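Universal stress protein (Archaeoglobus fulgidus, PDB 6HCD) is of unknown molecular function but belongs to the universal stress protein A family, whose members are generally linked to survival under stress. Local coordinates at residues A[108-113]-A[145-150]; A[123-128]-A[134-139]. One frame throughout, in Å; residues are numbered along the deposited sequence.

Interactions 1 and 2 share helix 138-146, one at each end of it. Interaction 1 sets the C-terminal end of that helix and the loop after it against helix 105-115. It is largely buried and made of methyl and methylene contacts, with one water joining the backbones and lysine salt bridges around them. Interaction 2 lies in the turn that leads into the same helix, where strand 120-128 pairs with strand 134-135. It is only partly buried and relies on backbone hydrogen bonds and on arginine side chains lying over aliphatic ones. The centres of interactions 1 and 2 are about 16 Å apart. The two meet where Ile109 packs on Val139, and both touch the second subunit.

Interaction 1. Residues A[108-113]-A[145-150]; sequences DIVDFA and LKANKP
Val110 of helix 105-115 packs its two methyl groups against the end of helix 138-146. CG2 lies 3.5 Å from Ala147 CA and also meets the methyl of Ala147. CG1 sits 3.6 Å from Lys146 O. With CG1 roughly anti to the backbone N (chi1 155°), both branches face the turn, and this is the tight part of the contact. Ala147 is where the chain leaves helical geometry, and its small side chain is consistent with the close approach of the two backbones: Val110 CA and Ala147 CA are 5.1 Å apart.

The other side is looser and more polar. A water there donates to Val110 O at 2.9 Å and accepts from Asn148 N at 3.1 Å. It thus links a helix carbonyl to the loop. Beyond it, Lys149 passes Ala113 with its aliphatic chain, CG being 4.2 Å from Ala113 CB. The chain bends at chi2 (-58°), and its amino group forms a salt bridge with Asp114. Lys146 starts against Val110 but runs out extended to a salt bridge with Asp107. Both lysines therefore add charged ties to helix 105-115 around the apolar centre.

Ala113 and Ala147 also touch Ile121 of strand 120-128, so the contact lies over that strand. Pro150 then leads into strand 151-154, parallel to strand 120-128 in the sheet.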
loop_
_atom_site.group_PDB
_atom_site.type_symbol
_atom_site.label_atom_id
_atom_site.label_comp_id
_atom_site.label_asym_id
_atom_site.label_seq_id
_atom_site.Cartn_x
_atom_site.Cartn_y
_atom_site.Cartn_z
ATOM N N ASP A 108 1.776 -17.031 1.962
ATOM C CA ASP A 108 0.674 -17.563 1.206
ATOM C C ASP A 108 0.046 -16.462 0.340
ATOM O O ASP A 108 -0.218 -16.673 -0.843
ATOM C CB ASP A 108 -0.364 -18.179 2.148
ATOM C CG ASP A 108 -1.053 -19.416 1.605
ATOM O OD1 ASP A 108 -0.689 -19.860 0.523
ATOM O OD2 ASP A 108 -1.938 -19.935 2.299
ATOM N N ILE A 109 -0.219 -15.303 0.953
ATOM C CA ILE A 109 -0.851 -14.164 0.287
ATOM C C ILE A 109 0.086 -13.661 -0.823
ATOM O O ILE A 109 -0.350 -13.394 -1.933
ATOM C CB ILE A 109 -1.198 -13.069 1.323
ATOM C CG1 ILE A 109 -2.343 -13.515 2.246
ATOM C CG2 ILE A 109 -1.513 -11.749 0.650
ATOM C CD1 ILE A 109 -2.390 -12.796 3.575
ATOM N N VAL A 110 1.368 -13.518 -0.493
ATOM C CA VAL A 110 2.367 -12.966 -1.414
ATOM C C VAL A 110 2.525 -13.898 -2.627
ATOM O O VAL A 110 2.539 -13.446 -3.784
ATOM C CB VAL A 110 3.694 -12.718 -0.661
ATOM C CG1 VAL A 110 4.913 -12.747 -1.565
ATOM C CG2 VAL A 110 3.625 -11.419 0.150
ATOM N N ASP A 111 2.607 -15.207 -2.372
ATOM C CA ASP A 111 2.763 -16.188 -3.446
ATOM C C ASP A 111 1.503 -16.222 -4.321
ATOM O O ASP A 111 1.602 -16.274 -5.529
ATOM C CB ASP A 111 3.082 -17.575 -2.885
ATOM C CG ASP A 111 4.473 -17.674 -2.291
ATOM O OD1 ASP A 111 5.276 -16.738 -2.498
ATOM O OD2 ASP A 111 4.727 -18.672 -1.609
ATOM N N PHE A 112 0.319 -16.194 -3.694
ATOM C CA PHE A 112 -0.944 -16.171 -4.418
ATOM C C PHE A 112 -0.987 -14.975 -5.383
ATOM O O PHE A 112 -1.365 -15.132 -6.549
ATOM C CB PHE A 112 -2.141 -16.104 -3.464
ATOM C CG PHE A 112 -3.466 -16.114 -4.178
ATOM C CD1 PHE A 112 -3.993 -17.300 -4.662
ATOM C CD2 PHE A 112 -4.167 -14.939 -4.412
ATOM C CE1 PHE A 112 -5.199 -17.315 -5.337
ATOM C CE2 PHE A 112 -5.384 -14.956 -5.079
ATOM C CZ PHE A 112 -5.884 -16.141 -5.562
ATOM N N ALA A 113 -0.623 -13.785 -4.882
ATOM C CA ALA A 113 -0.625 -12.560 -5.677
ATOM C C ALA A 113 0.293 -12.713 -6.903
ATOM O O ALA A 113 -0.058 -12.274 -7.985
ATOM C CB ALA A 113 -0.210 -11.391 -4.824
ATOM N N LEU A 145 6.545 -6.340 3.394
ATOM C CA LEU A 145 7.999 -6.488 3.143
ATOM C C LEU A 145 8.281 -7.572 2.095
ATOM O O LEU A 145 9.223 -7.443 1.311
ATOM C CB LEU A 145 8.685 -6.821 4.469
ATOM C CG LEU A 145 8.659 -5.698 5.506
ATOM C CD1 LEU A 145 9.292 -6.150 6.807
ATOM C CD2 LEU A 145 9.385 -4.474 4.957
ATOM N N LYS A 146 7.489 -8.652 2.105
ATOM C CA LYS A 146 7.767 -9.831 1.271
ATOM C C LYS A 146 7.168 -9.715 -0.140
ATOM O O LYS A 146 7.621 -10.394 -1.039
ATOM C CB LYS A 146 7.260 -11.106 1.950
ATOM C CG LYS A 146 8.105 -11.557 3.132
ATOM C CD LYS A 146 7.498 -12.679 3.935
ATOM C CE LYS A 146 8.417 -13.148 5.037
ATOM N NZ LYS A 146 8.086 -14.527 5.455
ATOM N N ALA A 147 6.136 -8.886 -0.322
ATOM C CA ALA A 147 5.383 -8.898 -1.577
ATOM C C ALA A 147 6.264 -8.462 -2.748
ATOM O O ALA A 147 7.090 -7.581 -2.590
ATOM C CB ALA A 147 4.159 -8.030 -1.469
ATOM N N ASN A 148 6.019 -9.052 -3.918
ATOM C CA ASN A 148 6.576 -8.534 -5.185
ATOM C C ASN A 148 5.616 -7.512 -5.802
ATOM O O ASN A 148 6.064 -6.570 -6.453
ATOM C CB ASN A 148 6.987 -9.686 -6.090
ATOM C CG ASN A 148 8.064 -10.506 -5.421
ATOM O OD1 ASN A 148 9.105 -9.974 -5.028
ATOM N ND2 ASN A 148 7.808 -11.796 -5.261
ATOM N N LYS A 149 4.335 -7.609 -5.435
ATOM C CA LYS A 149 3.316 -6.761 -6.028
ATOM C C LYS A 149 3.160 -5.504 -5.180
ATOM O O LYS A 149 3.558 -5.491 -4.021
ATOM C CB LYS A 149 2.013 -7.545 -6.142
ATOM C CG LYS A 149 2.064 -8.713 -7.112
ATOM C CD LYS A 149 2.443 -8.335 -8.531
ATOM C CE LYS A 149 2.440 -9.512 -9.477
ATOM N NZ LYS A 149 3.720 -10.260 -9.452
ATOM N N PRO A 150 2.592 -4.414 -5.730
ATOM C CA PRO A 150 2.210 -3.267 -4.907
ATOM C C PRO A 150 1.294 -3.702 -3.749
ATOM O O PRO A 150 0.447 -4.582 -3.955
ATOM C CB PRO A 150 1.442 -2.382 -5.892
ATOM C CG PRO A 150 2.063 -2.723 -7.239
ATOM C CD PRO A 150 2.282 -4.225 -7.168
HETATM O O HOH W 1 3.525 -10.780 -4.453
#

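Interaction 2. Residues A[123-128]-A[134-139]; sequences IGIRKR and LIFGSV
Lys127 O receives the shorter of the two hydrogen bonds between the segments, from Ile135 N at 2.9 Å. Leu134 CA adds a CA-H...O contact to Lys127 O at 3.2 Å. The Ile135 amide hydrogen points well at the oxygen (163°), but the donor stands above the carbonyl plane. The second backbone bond, Arg126 N to Phe136 O, is 3.0 Å long and nearly straight at 175°. Here too the donor lies out of the carbonyl plane.

Ile135 reaches across with its longer branch. Its chi1 of 62° puts CG1 between the backbone N and the carbonyl carbon, and CD1 then lies over the centre of one face of the Arg126 guanidinium, 3.6 Å from CZ. CG1 also packs against the backbone of Arg128. Shortening Ile135 to an alanine removes CG1 and CD1, and is likely to leave the Arg126 guanidinium freer to turn and the Arg128 backbone without this packing. Leu134 repeats the pattern: its CD2 sits over the centre of one face of the Arg128 guanidinium, 3.7 Å from CZ, while Arg128 NH1 bonds to Gly132 O. On the buried side, Ile125 CD1 meets the edge of the Phe136 ring, 4.4 Å from Phe136 CD1. That ring stacks on Phe136 of the second subunit.

Gly137 lies at the N-cap of helix 138-146. A CB there would be expected to crowd Arg126 CG and press on Phe136 O. Strands 120-128 and 134-135 form a short antiparallel beta hairpin, with Lys127 and Ile135 as a hydrogen-bonded pair and Arg128 and Leu134 as a non-hydrogen-bonded one. It carries the chain into helix 138-146, within the alpha/beta fold of universal stress proteins.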
loop_
_atom_site.group_PDB
_atom_site.type_symbol
_atom_site.label_atom_id
_atom_site.label_comp_id
_atom_site.label_asym_id
_atom_site.label_seq_id
_atom_site.Cartn_x
_atom_site.Cartn_y
_atom_site.Cartn_z
ATOM N N ILE A 123 -4.674 -4.807 1.892
ATOM C CA ILE A 123 -4.637 -5.422 3.198
ATOM C C ILE A 123 -4.945 -4.376 4.266
ATOM O O ILE A 123 -4.642 -3.190 4.097
ATOM C CB ILE A 123 -3.278 -6.108 3.443
ATOM C CG1 ILE A 123 -3.365 -7.108 4.592
ATOM C CG2 ILE A 123 -2.161 -5.085 3.633
ATOM C CD1 ILE A 123 -2.267 -8.163 4.553
ATOM N N GLY A 124 -5.503 -4.851 5.383
ATOM C CA GLY A 124 -5.778 -4.029 6.547
ATOM C C GLY A 124 -4.582 -3.972 7.492
ATOM O O GLY A 124 -3.825 -4.925 7.637
ATOM N N ILE A 125 -4.409 -2.809 8.106
ATOM C CA ILE A 125 -3.350 -2.483 9.056
ATOM C C ILE A 125 -4.013 -2.197 10.400
ATOM O O ILE A 125 -4.922 -1.406 10.435
ATOM C CB ILE A 125 -2.605 -1.204 8.609
ATOM C CG1 ILE A 125 -2.004 -1.326 7.215
ATOM C CG2 ILE A 125 -1.562 -0.775 9.624
ATOM C CD1 ILE A 125 -1.169 -2.530 7.034
ATOM N N ARG A 126 -3.446 -2.754 11.477
ATOM C CA ARG A 126 -4.052 -2.710 12.800
ATOM C C ARG A 126 -3.899 -1.312 13.403
ATOM O O ARG A 126 -4.739 -0.874 14.201
ATOM C CB ARG A 126 -3.422 -3.779 13.697
ATOM C CG ARG A 126 -3.992 -5.176 13.504
ATOM C CD ARG A 126 -3.688 -6.096 14.677
ATOM N NE ARG A 126 -4.128 -5.554 15.964
ATOM C CZ ARG A 126 -3.640 -5.914 17.148
ATOM N NH1 ARG A 126 -2.744 -6.882 17.225
ATOM N NH2 ARG A 126 -4.041 -5.298 18.246
ATOM N N LYS A 127 -2.806 -0.640 13.032
ATOM C CA LYS A 127 -2.511 0.745 13.412
ATOM C C LYS A 127 -2.098 0.871 14.893
ATOM O O LYS A 127 -0.986 1.329 15.161
ATOM C CB LYS A 127 -3.681 1.676 13.080
ATOM C CG LYS A 127 -3.356 3.163 13.132
ATOM C CD LYS A 127 -2.539 3.684 11.978
ATOM C CE LYS A 127 -2.742 5.168 11.742
ATOM N NZ LYS A 127 -2.328 5.979 12.911
ATOM N N ARG A 128 -2.974 0.545 15.853
ATOM C CA ARG A 128 -2.681 0.794 17.273
ATOM C C ARG A 128 -2.851 -0.498 18.073
ATOM O O ARG A 128 -3.772 -1.266 17.831
ATOM C CB ARG A 128 -3.575 1.899 17.850
ATOM C CG ARG A 128 -3.335 3.261 17.219
ATOM C CD ARG A 128 -2.995 4.350 18.206
ATOM N NE ARG A 128 -2.633 5.586 17.520
ATOM C CZ ARG A 128 -1.495 6.252 17.696
ATOM N NH1 ARG A 128 -0.586 5.809 18.544
ATOM N NH2 ARG A 128 -1.264 7.367 17.022
ATOM N N LEU A 134 2.145 2.058 17.889
ATOM C CA LEU A 134 1.916 1.996 16.441
ATOM C C LEU A 134 2.383 0.637 15.917
ATOM O O LEU A 134 3.576 0.333 15.962
ATOM C CB LEU A 134 2.659 3.141 15.738
ATOM C CG LEU A 134 2.019 4.527 15.865
ATOM C CD1 LEU A 134 2.895 5.588 15.218
ATOM C CD2 LEU A 134 0.631 4.554 15.258
ATOM N N ILE A 135 1.445 -0.162 15.385
ATOM C CA ILE A 135 1.747 -1.524 14.933
ATOM C C ILE A 135 1.136 -1.761 13.549
ATOM O O ILE A 135 0.093 -1.173 13.208
ATOM C CB ILE A 135 1.230 -2.550 15.964
ATOM C CG1 ILE A 135 -0.291 -2.486 16.152
ATOM C CG2 ILE A 135 1.964 -2.373 17.286
ATOM C CD1 ILE A 135 -0.865 -3.681 16.893
ATOM N N PHE A 136 1.765 -2.646 12.762
ATOM C CA PHE A 136 1.159 -3.133 11.536
ATOM C C PHE A 136 0.135 -4.235 11.799
ATOM O O PHE A 136 -0.878 -4.291 11.092
ATOM C CB PHE A 136 2.177 -3.707 10.551
ATOM C CG PHE A 136 3.147 -2.702 9.993
ATOM C CD1 PHE A 136 2.834 -1.958 8.865
ATOM C CD2 PHE A 136 4.379 -2.514 10.593
ATOM C CE1 PHE A 136 3.744 -1.043 8.359
ATOM C CE2 PHE A 136 5.278 -1.584 10.093
ATOM C CZ PHE A 136 4.964 -0.864 8.969
ATOM N N GLY A 137 0.426 -5.126 12.751
ATOM C CA GLY A 137 -0.158 -6.484 12.752
ATOM C C GLY A 137 0.756 -7.447 12.010
ATOM O O GLY A 137 1.331 -7.059 10.996
ATOM N N SER A 138 0.967 -8.645 12.563
ATOM C CA SER A 138 2.138 -9.464 12.167
ATOM C C SER A 138 2.017 -9.882 10.698
ATOM O O SER A 138 3.010 -9.890 9.971
ATOM C CB SER A 138 2.336 -10.652 13.079
ATOM O OG SER A 138 1.210 -11.509 13.032
ATOM N N VAL A 139 0.786 -10.172 10.255
ATOM C CA VAL A 139 0.546 -10.650 8.882
ATOM C C VAL A 139 0.813 -9.507 7.890
ATOM O O VAL A 139 1.590 -9.665 6.964
ATOM C CB VAL A 139 -0.866 -11.251 8.722
ATOM C CG1 VAL A 139 -1.168 -11.627 7.274
ATOM C CG2 VAL A 139 -1.064 -12.448 9.638
#